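D-glycero-alpha-D-manno-heptose 7-phosphate kinase (Campylobacter jejuni subsp. jejuni, PDB 4N3O) catalyses the ATP-dependent phosphorylation of D-glycero-alpha-D-manno-heptose 7-phosphate at C-1, the first step toward the GDP-heptose used in capsule polysaccharide synthesis. Local coordinates at residues 26-31 and 233-237; 167-172 and 332-337; 47-51 and 129-133; 83-87 and 122-127. All blocks are in the same frame, centred on the assembly; numbering follows the deposited sequence. Where two conformers were deposited one is given.

Contact 1 (26-31 and 233-237)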
loop_
_atom_site.group_PDB
_atom_site.type_symbol
_atom_site.label_atom_id
_atom_site.label_comp_id
_atom_site.label_asym_id
_atom_site.label_seq_id
_atom_site.Cartn_x
_atom_site.Cartn_y
_atom_site.Cartn_z
ATOM N N LEU A 26 21.409 32.970 -11.280
ATOM C CA LEU A 26 22.002 33.009 -9.937
ATOM C C LEU A 26 23.228 32.103 -9.888
ATOM O O LEU A 26 24.132 32.296 -9.071
ATOM C CB LEU A 26 20.987 32.555 -8.883
ATOM C CG LEU A 26 19.826 33.505 -8.583
ATOM C CD1 LEU A 26 18.760 32.813 -7.744
ATOM C CD2 LEU A 26 20.337 34.763 -7.891
ATOM N N TYR A 27 23.230 31.103 -10.763
ATOM C CA TYR A 27 24.334 30.166 -10.882
ATOM C C TYR A 27 24.870 30.223 -12.302
ATOM O O TYR A 27 24.162 30.607 -13.237
ATOM C CB TYR A 27 23.871 28.734 -10.582
ATOM C CG TYR A 27 23.256 28.551 -9.218
ATOM C CD1 TYR A 27 24.049 28.299 -8.103
ATOM C CD2 TYR A 27 21.878 28.623 -9.043
ATOM C CE1 TYR A 27 23.486 28.132 -6.848
ATOM C CE2 TYR A 27 21.303 28.453 -7.795
ATOM C CZ TYR A 27 22.109 28.207 -6.698
ATOM O OH TYR A 27 21.534 28.037 -5.455
ATOM N N CYS A 28 26.129 29.837 -12.452
ATOM C CA CYS A 28 26.774 29.793 -13.754
ATOM C C CYS A 28 26.411 28.496 -14.486
ATOM O O CYS A 28 26.811 28.293 -15.634
ATOM C CB CYS A 28 28.281 29.914 -13.575
ATOM S SG CYS A 28 28.883 28.986 -12.149
ATOM N N ASP A 29 25.655 27.629 -13.805
ATOM C CA ASP A 29 25.189 26.359 -14.367
ATOM C C ASP A 29 23.850 26.550 -15.059
ATOM O O ASP A 29 23.531 25.839 -16.010
ATOM C CB ASP A 29 24.967 25.322 -13.256
ATOM C CG ASP A 29 26.198 25.077 -12.411
ATOM O OD1 ASP A 29 27.276 25.630 -12.725
ATOM O OD2 ASP A 29 26.080 24.326 -11.424
ATOM N N LYS A 30 23.080 27.520 -14.557
ATOM C CA LYS A 30 21.715 27.822 -15.019
ATOM C C LYS A 30 20.729 26.896 -14.272
ATOM O O LYS A 30 19.667 26.531 -14.780
ATOM C CB LYS A 30 21.576 27.715 -16.544
ATOM C CG LYS A 30 22.539 28.620 -17.305
ATOM C CD LYS A 30 22.389 28.471 -18.808
ATOM C CE LYS A 30 23.380 29.350 -19.549
ATOM N NZ LYS A 30 23.238 29.206 -21.022
ATOM N N TYR A 31 21.112 26.553 -13.042
ATOM C CA TYR A 31 20.342 25.688 -12.159
ATOM C C TYR A 31 19.031 26.382 -11.780
ATOM O O TYR A 31 19.031 27.374 -11.053
ATOM C CB TYR A 31 21.200 25.392 -10.921
ATOM C CG TYR A 31 20.665 24.376 -9.934
ATOM C CD1 TYR A 31 20.847 23.007 -10.142
ATOM C CD2 TYR A 31 20.042 24.782 -8.757
ATOM C CE1 TYR A 31 20.382 22.074 -9.229
ATOM C CE2 TYR A 31 19.576 23.855 -7.837
ATOM C CZ TYR A 31 19.747 22.506 -8.076
ATOM O OH TYR A 31 19.289 21.590 -7.149
HETATM N N MSE A 233 17.434 32.273 -1.011
HETATM C CA MSE A 233 17.124 31.504 -2.216
HETATM C C MSE A 233 18.388 30.885 -2.779
HETATM O O MSE A 233 18.330 29.894 -3.503
HETATM C CB MSE A 233 16.480 32.485 -3.209
HETATM C CG MSE A 233 16.236 31.931 -4.613
HETATM SE SE MSE A 233 15.608 33.379 -5.795
HETATM C CE MSE A 233 13.757 32.750 -6.033
ATOM N N HIS A 234 19.541 31.460 -2.439
ATOM C CA HIS A 234 20.842 30.976 -2.924
ATOM C C HIS A 234 21.288 29.685 -2.204
ATOM O O HIS A 234 22.182 28.976 -2.680
ATOM C CB HIS A 234 21.897 32.081 -2.745
ATOM C CG HIS A 234 23.131 31.893 -3.572
ATOM N ND1 HIS A 234 23.303 32.504 -4.796
ATOM C CD2 HIS A 234 24.258 31.176 -3.348
ATOM C CE1 HIS A 234 24.480 32.170 -5.292
ATOM N NE2 HIS A 234 25.079 31.363 -4.433
ATOM N N ALA A 235 20.661 29.388 -1.062
ATOM C CA ALA A 235 20.974 28.183 -0.281
ATOM C C ALA A 235 20.160 26.962 -0.749
ATOM O O ALA A 235 20.266 25.877 -0.175
ATOM C CB ALA A 235 20.737 28.439 1.202
ATOM N N ILE A 236 19.355 27.147 -1.792
ATOM C CA ILE A 236 18.540 26.071 -2.343
ATOM C C ILE A 236 19.395 24.973 -2.983
ATOM O O ILE A 236 19.178 23.796 -2.709
ATOM C CB ILE A 236 17.491 26.617 -3.336
ATOM C CG1 ILE A 236 16.421 27.401 -2.561
ATOM C CG2 ILE A 236 16.836 25.484 -4.112
ATOM C CD1 ILE A 236 15.308 27.970 -3.415
ATOM N N LYS A 237 20.362 25.350 -3.821
ATOM C CA LYS A 237 21.243 24.355 -4.459
ATOM C C LYS A 237 22.116 23.640 -3.422
ATOM O O LYS A 237 22.630 22.549 -3.677
ATOM C CB LYS A 237 22.130 24.999 -5.518
ATOM C CG LYS A 237 23.051 24.022 -6.237
ATOM C CD LYS A 237 23.884 24.738 -7.286
ATOM C CE LYS A 237 24.786 23.780 -8.041
ATOM N NZ LYS A 237 25.534 24.500 -9.108
#
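Two backbone groups of 233-237 meet the phenol oxygen of Tyr27. Its OH donates to the carbonyl O of His234 at 3.0 Å, coming from above the carbonyl plane, 51° out of it, with a C=O...donor angle of 112°. The amide N of Lys237 adds a weak bond to the same OH, 3.4 Å long. Lys237 then runs back along the loop with its chain fully extended and CG anti to the backbone N (chi1 -179°), passing over a face of each of two tyrosines, whose rings lie in directions about a right angle apart as seen from the chain. Its CD lies over a face of the Tyr27 ring, 3.9 Å from the centroid, and its CG over a face of Tyr31, 4.0 Å from that centroid. At the far end NZ forms a salt bridge to Asp29 OD2; the modelled separation is too short to be taken literally. The His234 ring is nearly parallel to that of Tyr27, but slid aside so that the two barely overlap. Leu26 CD1 touches SE of Met233, a selenomethionine, at 3.7 Å. Met233 also packs on Asp23, one of the substrate-binding residues inferred by similarity, which places this surface contact beside the probable sugar site. The contact joins the start of helix 236-248 to the loop beside strands 31-40 and 172-178.

Contact 2 (167-172 and 332-337)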
loop_
_atom_site.group_PDB
_atom_site.type_symbol
_atom_site.label_atom_id
_atom_site.label_comp_id
_atom_site.label_asym_id
_atom_site.label_seq_id
_atom_site.Cartn_x
_atom_site.Cartn_y
_atom_site.Cartn_z
ATOM N N ALA A 167 5.707 8.886 -12.695
ATOM C CA ALA A 167 4.717 7.844 -12.980
ATOM C C ALA A 167 5.296 6.682 -13.802
ATOM O O ALA A 167 4.979 5.525 -13.563
ATOM C CB ALA A 167 3.529 8.445 -13.696
ATOM N N THR A 168 6.150 7.001 -14.761
ATOM C CA THR A 168 6.741 5.991 -15.636
ATOM C C THR A 168 7.868 5.191 -14.968
ATOM O O THR A 168 7.878 3.950 -15.026
ATOM C CB THR A 168 7.292 6.651 -16.920
ATOM O OG1 THR A 168 6.212 7.172 -17.709
ATOM C CG2 THR A 168 8.021 5.653 -17.742
ATOM N N PHE A 169 8.807 5.908 -14.345
ATOM C CA PHE A 169 9.971 5.300 -13.711
ATOM C C PHE A 169 9.735 4.883 -12.276
ATOM O O PHE A 169 10.324 3.926 -11.818
ATOM C CB PHE A 169 11.191 6.225 -13.799
ATOM C CG PHE A 169 11.790 6.301 -15.172
ATOM C CD1 PHE A 169 11.256 7.145 -16.138
ATOM C CD2 PHE A 169 12.890 5.510 -15.510
ATOM C CE1 PHE A 169 11.806 7.206 -17.416
ATOM C CE2 PHE A 169 13.452 5.570 -16.786
ATOM C CZ PHE A 169 12.902 6.419 -17.743
ATOM N N GLY A 170 8.910 5.617 -11.548
ATOM C CA GLY A 170 8.620 5.236 -10.177
ATOM C C GLY A 170 9.801 5.353 -9.235
ATOM O O GLY A 170 10.893 5.760 -9.633
ATOM N N GLY A 171 9.579 4.971 -7.984
ATOM C CA GLY A 171 10.610 5.069 -6.977
ATOM C C GLY A 171 10.819 6.518 -6.532
ATOM O O GLY A 171 9.953 7.379 -6.708
ATOM N N PHE A 172 11.971 6.765 -5.931
ATOM C CA PHE A 172 12.357 8.088 -5.506
ATOM C C PHE A 172 13.142 8.663 -6.644
ATOM O O PHE A 172 14.029 8.007 -7.178
ATOM C CB PHE A 172 13.226 8.021 -4.264
ATOM C CG PHE A 172 12.461 7.863 -2.985
ATOM C CD1 PHE A 172 11.709 6.742 -2.745
ATOM C CD2 PHE A 172 12.545 8.822 -2.009
ATOM C CE1 PHE A 172 11.004 6.604 -1.566
ATOM C CE2 PHE A 172 11.859 8.686 -0.827
ATOM C CZ PHE A 172 11.076 7.587 -0.609
ATOM N N PHE A 332 5.601 3.758 -0.061
ATOM C CA PHE A 332 6.335 4.258 -1.214
ATOM C C PHE A 332 6.566 3.037 -2.086
ATOM O O PHE A 332 6.871 1.986 -1.566
ATOM C CB PHE A 332 7.664 4.878 -0.810
ATOM C CG PHE A 332 7.502 6.112 0.002
ATOM C CD1 PHE A 332 6.963 7.267 -0.570
ATOM C CD2 PHE A 332 7.878 6.147 1.328
ATOM C CE1 PHE A 332 6.792 8.422 0.168
ATOM C CE2 PHE A 332 7.718 7.309 2.068
ATOM C CZ PHE A 332 7.164 8.448 1.485
ATOM N N THR A 333 6.369 3.143 -3.394
ATOM C CA THR A 333 6.598 1.992 -4.280
ATOM C C THR A 333 7.892 2.126 -5.039
ATOM O O THR A 333 8.380 3.236 -5.257
ATOM C CB THR A 333 5.511 1.833 -5.344
ATOM O OG1 THR A 333 5.505 2.991 -6.198
ATOM C CG2 THR A 333 4.161 1.630 -4.700
ATOM N N LYS A 334 8.402 0.976 -5.475
ATOM C CA LYS A 334 9.661 0.851 -6.205
ATOM C C LYS A 334 9.467 0.992 -7.696
ATOM O O LYS A 334 10.335 1.497 -8.391
ATOM C CB LYS A 334 10.245 -0.557 -5.967
ATOM C CG LYS A 334 10.579 -0.880 -4.517
ATOM C CD LYS A 334 11.997 -0.507 -4.138
ATOM C CE LYS A 334 12.986 -1.495 -4.735
ATOM N NZ LYS A 334 14.382 -1.207 -4.319
ATOM N N GLU A 335 8.339 0.498 -8.186
ATOM C CA GLU A 335 8.046 0.519 -9.604
ATOM C C GLU A 335 7.215 1.689 -10.068
ATOM O O GLU A 335 6.471 2.301 -9.306
ATOM C CB GLU A 335 7.265 -0.754 -10.012
ATOM C CG GLU A 335 8.099 -1.948 -10.452
ATOM C CD GLU A 335 7.241 -3.057 -11.076
ATOM O OE1 GLU A 335 6.353 -3.604 -10.380
ATOM O OE2 GLU A 335 7.470 -3.399 -12.261
ATOM N N GLY A 336 7.324 1.949 -11.361
ATOM C CA GLY A 336 6.486 2.925 -12.033
ATOM C C GLY A 336 5.374 2.101 -12.686
ATOM O O GLY A 336 5.003 1.029 -12.179
ATOM N N VAL A 337 4.875 2.567 -13.830
ATOM C CA VAL A 337 3.786 1.887 -14.512
ATOM C C VAL A 337 4.083 0.419 -14.798
ATOM O O VAL A 337 5.169 0.080 -15.245
ATOM C CB VAL A 337 3.434 2.583 -15.849
ATOM C CG1 VAL A 337 4.561 2.437 -16.856
ATOM C CG2 VAL A 337 2.136 2.029 -16.413
#
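Phe172 presents its ring edge to a face of Phe332, a T-shaped pair with planes at 62° and centroids 5.1 Å apart. CZ of Phe172 stands above that face, displaced toward the rim, 3.9 Å from Phe332 CG, while CE1 reaches back to Phe332 CB at 3.8 Å. Phe332 has CG anti to its own carbonyl carbon (chi1 -66°), which turns this ring face to the Phe172 edge. Leu198 of helix 192-200 packs against both rings, and Phe330 adds a second edge-to-face partner to Phe332. Beyond the rings the two chains approach through backbone. Gly170, with positive phi, ends helix 162-169, and its CA lies 3.7 Å from Gly336 CA, an approach that the absence of side chains permits. This turn joins the helix bearing Asp163, the proton acceptor by similarity, to strand 172-178 of the GHMP kinase fold, and the facing loop 332-337 leads into the C-terminal strand 338-341. CA-H...O contacts accompany the close passage, from Gly171 CA to Thr333 O at 3.4 Å and from Gly336 CA to Thr168 O at 3.5 Å. Val337 N gives a weak hydrogen bond to Ala167 O, 3.0 Å long but bent to 128°. The hydroxyl of Thr168 is bonded to Gln164 O within its own helix, and that of Thr333 to Thr39 OG1, which also bonds Gly171 N.

Contact 3 (47-51 and 129-133)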
loop_
_atom_site.group_PDB
_atom_site.type_symbol
_atom_site.label_atom_id
_atom_site.label_comp_id
_atom_site.label_asym_id
_atom_site.label_seq_id
_atom_site.Cartn_x
_atom_site.Cartn_y
_atom_site.Cartn_z
ATOM N N THR A 47 -7.919 -0.649 -17.955
ATOM C CA THR A 47 -8.171 -1.916 -18.620
ATOM C C THR A 47 -8.511 -1.591 -20.088
ATOM O O THR A 47 -9.379 -0.748 -20.368
ATOM C CB THR A 47 -9.320 -2.697 -17.987
ATOM O OG1 THR A 47 -8.881 -3.250 -16.752
ATOM C CG2 THR A 47 -9.727 -3.826 -18.862
ATOM N N LEU A 48 -7.837 -2.260 -21.016
ATOM C CA LEU A 48 -8.095 -2.045 -22.439
ATOM C C LEU A 48 -8.497 -3.373 -23.045
ATOM O O LEU A 48 -7.704 -4.324 -23.030
ATOM C CB LEU A 48 -6.854 -1.488 -23.138
ATOM C CG LEU A 48 -6.980 -0.993 -24.589
ATOM C CD1 LEU A 48 -5.691 -0.308 -25.002
ATOM C CD2 LEU A 48 -7.303 -2.115 -25.558
ATOM N N ILE A 49 -9.721 -3.441 -23.571
ATOM C CA ILE A 49 -10.233 -4.681 -24.167
ATOM C C ILE A 49 -10.494 -4.556 -25.662
ATOM O O ILE A 49 -11.299 -3.731 -26.104
ATOM C CB ILE A 49 -11.551 -5.152 -23.503
ATOM C CG1 ILE A 49 -11.425 -5.158 -21.975
ATOM C CG2 ILE A 49 -11.930 -6.552 -23.984
ATOM C CD1 ILE A 49 -12.735 -5.429 -21.277
ATOM N N LYS A 50 -9.816 -5.402 -26.430
ATOM C CA LYS A 50 -10.006 -5.447 -27.868
ATOM C C LYS A 50 -11.406 -5.964 -28.165
ATOM O O LYS A 50 -11.890 -6.894 -27.510
ATOM C CB LYS A 50 -8.972 -6.362 -28.529
ATOM C CG LYS A 50 -9.169 -6.491 -30.041
ATOM C CD LYS A 50 -8.099 -7.340 -30.716
ATOM C CE LYS A 50 -8.354 -7.436 -32.219
ATOM N NZ LYS A 50 -7.256 -8.134 -32.934
ATOM N N ARG A 51 -12.058 -5.341 -29.137
ATOM C CA ARG A 51 -13.401 -5.747 -29.560
ATOM C C ARG A 51 -13.488 -5.673 -31.091
ATOM O O ARG A 51 -12.896 -4.790 -31.705
ATOM C CB ARG A 51 -14.474 -4.908 -28.852
ATOM C CG ARG A 51 -14.266 -3.411 -28.933
ATOM C CD ARG A 51 -15.180 -2.643 -27.980
ATOM N NE ARG A 51 -16.581 -2.664 -28.388
ATOM C CZ ARG A 51 -17.523 -3.477 -27.912
ATOM N NH1 ARG A 51 -17.257 -4.367 -26.966
ATOM N NH2 ARG A 51 -18.757 -3.383 -28.386
ATOM N N ALA A 129 -1.000 1.120 -21.958
ATOM C CA ALA A 129 -1.953 0.096 -22.326
ATOM C C ALA A 129 -1.903 -0.148 -23.844
ATOM O O ALA A 129 -1.879 -1.286 -24.299
ATOM C CB ALA A 129 -3.345 0.512 -21.899
ATOM N N PHE A 130 -1.877 0.935 -24.616
ATOM C CA PHE A 130 -1.798 0.836 -26.080
ATOM C C PHE A 130 -0.472 0.237 -26.535
ATOM O O PHE A 130 -0.435 -0.576 -27.447
ATOM C CB PHE A 130 -1.984 2.220 -26.737
ATOM C CG PHE A 130 -3.406 2.681 -26.785
ATOM C CD1 PHE A 130 -4.291 2.108 -27.687
ATOM C CD2 PHE A 130 -3.853 3.694 -25.969
ATOM C CE1 PHE A 130 -5.605 2.515 -27.740
ATOM C CE2 PHE A 130 -5.165 4.116 -26.023
ATOM C CZ PHE A 130 -6.045 3.527 -26.911
ATOM N N ALA A 131 0.617 0.657 -25.901
ATOM C CA ALA A 131 1.943 0.163 -26.242
ATOM C C ALA A 131 2.075 -1.356 -26.059
ATOM O O ALA A 131 2.634 -2.042 -26.913
ATOM C CB ALA A 131 2.995 0.890 -25.415
ATOM N N GLU A 132 1.546 -1.844 -24.943
ATOM C CA GLU A 132 1.562 -3.263 -24.590
ATOM C C GLU A 132 0.683 -4.076 -25.534
ATOM O O GLU A 132 1.047 -5.169 -25.976
ATOM C CB GLU A 132 1.006 -3.417 -23.175
ATOM C CG GLU A 132 0.960 -4.835 -22.632
ATOM C CD GLU A 132 2.316 -5.341 -22.194
ATOM O OE1 GLU A 132 3.325 -4.962 -22.822
ATOM O OE2 GLU A 132 2.363 -6.121 -21.223
ATOM N N TRP A 133 -0.485 -3.523 -25.825
ATOM C CA TRP A 133 -1.462 -4.166 -26.665
ATOM C C TRP A 133 -0.988 -4.263 -28.121
ATOM O O TRP A 133 -1.103 -5.313 -28.763
ATOM C CB TRP A 133 -2.780 -3.398 -26.608
ATOM C CG TRP A 133 -3.788 -3.913 -27.573
ATOM C CD1 TRP A 133 -4.021 -5.220 -27.883
ATOM C CD2 TRP A 133 -4.761 -3.147 -28.295
ATOM N NE1 TRP A 133 -5.046 -5.313 -28.796
ATOM C CE2 TRP A 133 -5.522 -4.056 -29.062
ATOM C CE3 TRP A 133 -5.055 -1.782 -28.382
ATOM C CZ2 TRP A 133 -6.557 -3.646 -29.905
ATOM C CZ3 TRP A 133 -6.086 -1.377 -29.215
ATOM C CH2 TRP A 133 -6.826 -2.311 -29.967
#
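Leu48 sends each of its two methyls over the face of a different aromatic ring. CD1 stands above the ring of Phe130, 4.0 Å from its centroid and 17° off the normal; CD2 sits over the six-membered ring of Trp133, 3.9 Å from that centroid, and comes within 3.6 Å of Trp133 CE3. CD1 also meets the CB of Ala129 at 4.0 Å. With CG anti to the backbone N (chi1 -171°), the leucine extends from strand 42-50 toward the helix and its fork divides between the two rings. Farther along the strand, the extended aliphatic chain of Lys50 crosses the indole at about a right angle, CG 3.9 Å from Trp133 CZ2. In the next shell, Phe102 of strand 102-108 packs on Leu48 and Trp133 and meets Phe130 edge-to-face, Ile7 of strand 6-21 touches Trp133, and Ile87 and Ile91 of helix 82-96 pack on Phe130. Arg341 bonds the carbonyl oxygens of Glu132 and Trp133 near the helix end. Helix 118-134 thus packs on the sheet of the N-terminal GHMP kinase domain, the axes of segments 129-133 and 47-50 being 41° apart. No hydrogen bond links the segments, so their relative placement here probably rests on how the Leu48 methyls fit the two ring faces.

Contact 4 (83-87 and 122-127)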
loop_
_atom_site.group_PDB
_atom_site.type_symbol
_atom_site.label_atom_id
_atom_site.label_comp_id
_atom_site.label_asym_id
_atom_site.label_seq_id
_atom_site.Cartn_x
_atom_site.Cartn_y
_atom_site.Cartn_z
ATOM N N ILE A 83 -9.288 13.909 -23.374
ATOM C CA ILE A 83 -7.915 13.473 -23.110
ATOM C C ILE A 83 -7.638 12.104 -23.762
ATOM O O ILE A 83 -6.563 11.889 -24.304
ATOM C CB ILE A 83 -7.582 13.470 -21.589
ATOM C CG1 ILE A 83 -6.098 13.170 -21.355
ATOM C CG2 ILE A 83 -8.454 12.486 -20.820
ATOM C CD1 ILE A 83 -5.168 14.200 -21.977
ATOM N N PHE A 84 -8.608 11.190 -23.750
ATOM C CA PHE A 84 -8.393 9.884 -24.381
ATOM C C PHE A 84 -8.381 10.000 -25.908
ATOM O O PHE A 84 -7.702 9.238 -26.583
ATOM C CB PHE A 84 -9.427 8.839 -23.944
ATOM C CG PHE A 84 -9.461 8.573 -22.450
ATOM C CD1 PHE A 84 -8.312 8.648 -21.672
ATOM C CD2 PHE A 84 -10.631 8.139 -21.848
ATOM C CE1 PHE A 84 -8.361 8.386 -20.315
ATOM C CE2 PHE A 84 -10.678 7.858 -20.490
ATOM C CZ PHE A 84 -9.540 7.978 -19.725
ATOM N N LYS A 85 -9.141 10.935 -26.457
ATOM C CA LYS A 85 -9.113 11.109 -27.901
ATOM C C LYS A 85 -7.717 11.543 -28.353
ATOM O O LYS A 85 -7.178 10.983 -29.298
ATOM C CB LYS A 85 -10.207 12.088 -28.392
ATOM C CG LYS A 85 -11.593 11.450 -28.448
ATOM C CD LYS A 85 -12.665 12.371 -29.030
ATOM C CE LYS A 85 -13.256 13.334 -28.015
ATOM N NZ LYS A 85 -14.122 12.652 -27.006
ATOM N N SER A 86 -7.128 12.523 -27.672
ATOM C CA SER A 86 -5.787 12.991 -28.034
ATOM C C SER A 86 -4.804 11.822 -28.027
ATOM O O SER A 86 -3.972 11.707 -28.913
ATOM C CB SER A 86 -5.293 14.037 -27.051
ATOM O OG SER A 86 -6.232 15.070 -26.876
ATOM N N ILE A 87 -4.892 10.972 -27.001
ATOM C CA ILE A 87 -4.025 9.825 -26.904
ATOM C C ILE A 87 -4.309 8.906 -28.084
ATOM O O ILE A 87 -3.402 8.535 -28.828
ATOM C CB ILE A 87 -4.228 9.086 -25.565
ATOM C CG1 ILE A 87 -3.711 9.963 -24.413
ATOM C CG2 ILE A 87 -3.503 7.754 -25.583
ATOM C CD1 ILE A 87 -4.151 9.513 -23.037
ATOM N N LEU A 122 -2.469 9.441 -15.348
ATOM C CA LEU A 122 -3.525 8.868 -16.198
ATOM C C LEU A 122 -3.046 8.677 -17.641
ATOM O O LEU A 122 -3.216 7.596 -18.235
ATOM C CB LEU A 122 -4.766 9.764 -16.171
ATOM C CG LEU A 122 -5.942 9.388 -17.074
ATOM C CD1 LEU A 122 -6.442 7.989 -16.782
ATOM C CD2 LEU A 122 -7.068 10.395 -16.898
ATOM N N VAL A 123 -2.434 9.721 -18.196
ATOM C CA VAL A 123 -1.952 9.675 -19.585
ATOM C C VAL A 123 -0.931 8.546 -19.765
ATOM O O VAL A 123 -0.966 7.804 -20.752
ATOM C CB VAL A 123 -1.345 11.025 -20.030
ATOM C CG1 VAL A 123 -0.739 10.906 -21.431
ATOM C CG2 VAL A 123 -2.388 12.149 -19.980
ATOM N N VAL A 124 -0.023 8.416 -18.804
ATOM C CA VAL A 124 0.990 7.347 -18.838
ATOM C C VAL A 124 0.352 5.952 -18.796
ATOM O O VAL A 124 0.709 5.085 -19.572
ATOM C CB VAL A 124 2.022 7.530 -17.708
ATOM C CG1 VAL A 124 2.847 6.274 -17.495
ATOM C CG2 VAL A 124 2.924 8.713 -18.032
ATOM N N GLY A 125 -0.608 5.739 -17.912
ATOM C CA GLY A 125 -1.246 4.434 -17.839
ATOM C C GLY A 125 -1.940 4.027 -19.128
ATOM O O GLY A 125 -1.874 2.878 -19.536
ATOM N N VAL A 126 -2.591 4.980 -19.783
ATOM C CA VAL A 126 -3.317 4.705 -21.020
ATOM C C VAL A 126 -2.351 4.432 -22.189
ATOM O O VAL A 126 -2.482 3.426 -22.918
ATOM C CB VAL A 126 -4.248 5.873 -21.325
ATOM C CG1 VAL A 126 -4.932 5.684 -22.656
ATOM C CG2 VAL A 126 -5.264 6.020 -20.195
ATOM N N ILE A 127 -1.369 5.315 -22.352
ATOM C CA ILE A 127 -0.369 5.144 -23.386
ATOM C C ILE A 127 0.249 3.766 -23.244
ATOM O O ILE A 127 0.409 3.053 -24.223
ATOM C CB ILE A 127 0.726 6.230 -23.289
ATOM C CG1 ILE A 127 0.155 7.584 -23.733
ATOM C CG2 ILE A 127 1.896 5.879 -24.185
ATOM C CD1 ILE A 127 1.031 8.784 -23.427
#
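The helical segments 83-87 and 122-127 run side by side in roughly the same direction, their axes inclined at -45° and 10.7 Å apart at closest approach. The backbones come nearest at Ile87 and Ile127, whose CA atoms are 6.9 Å apart, and branched side chains meet between the helices. Ile87 reaches three residues opposite. Its CG2, anti to the backbone N, touches Val126 CG1 at 3.9 Å and Ile127 CG1 at 4.1 Å, while CD1, on the other branch, meets both Val126 CG1 and, at 4.0 Å, Val123 CG1. One turn earlier Ile83, with CG1 rather than CG2 anti to its backbone N (chi1 -173°), brings CD1 to Val123 CG2 at 4.0 Å, so the two methyls of Val123 are shared between the two isoleucines. Val126 is divided likewise: CG1 faces Ile87 and CG2 lies 3.9 Å from Phe84 CE1. That same ring atom meets Leu122 CD1 at 4.0 Å, the leucine methyl lying at the edge of the phenyl ring, near its plane. Phe84 and Val126 also pack on Leu104 of strand 102-108, Val123 and Ile127 on Ala147 of helix 140-153. Phe84 lies close to Ser60, an ATP-binding residue by similarity, which places this packing near the probable nucleotide site. Every contact across the interface is between carbon atoms, with no hydrogen bond or charge pair, so the helices are joined by apolar packing of methyl groups and the phenyl ring of Phe84.

Overall arrangement
Contacts 3 and 4 are buried and apolar, and both use helix 118-134: contact 3 sets its later turns against strand 42-50, contact 4 its earlier turns against helix 82-96. Their centres are 12 Å apart, and Phe130 CE2 meets Ile87 CG2 at 4.0 Å. Contact 2, partly buried and nearer the centre of the chain, touches contact 4 through Val124; it relies on close glycine backbones and one aromatic pair. Contact 1 lies at the surface, its centre about 44 Å from that of contact 3 and on the opposite side of the chain's centre. It differs most in chemistry, combining a salt bridge and a tyrosine hydroxyl bonded to backbone, one bond of two weak, with CH-pi packing.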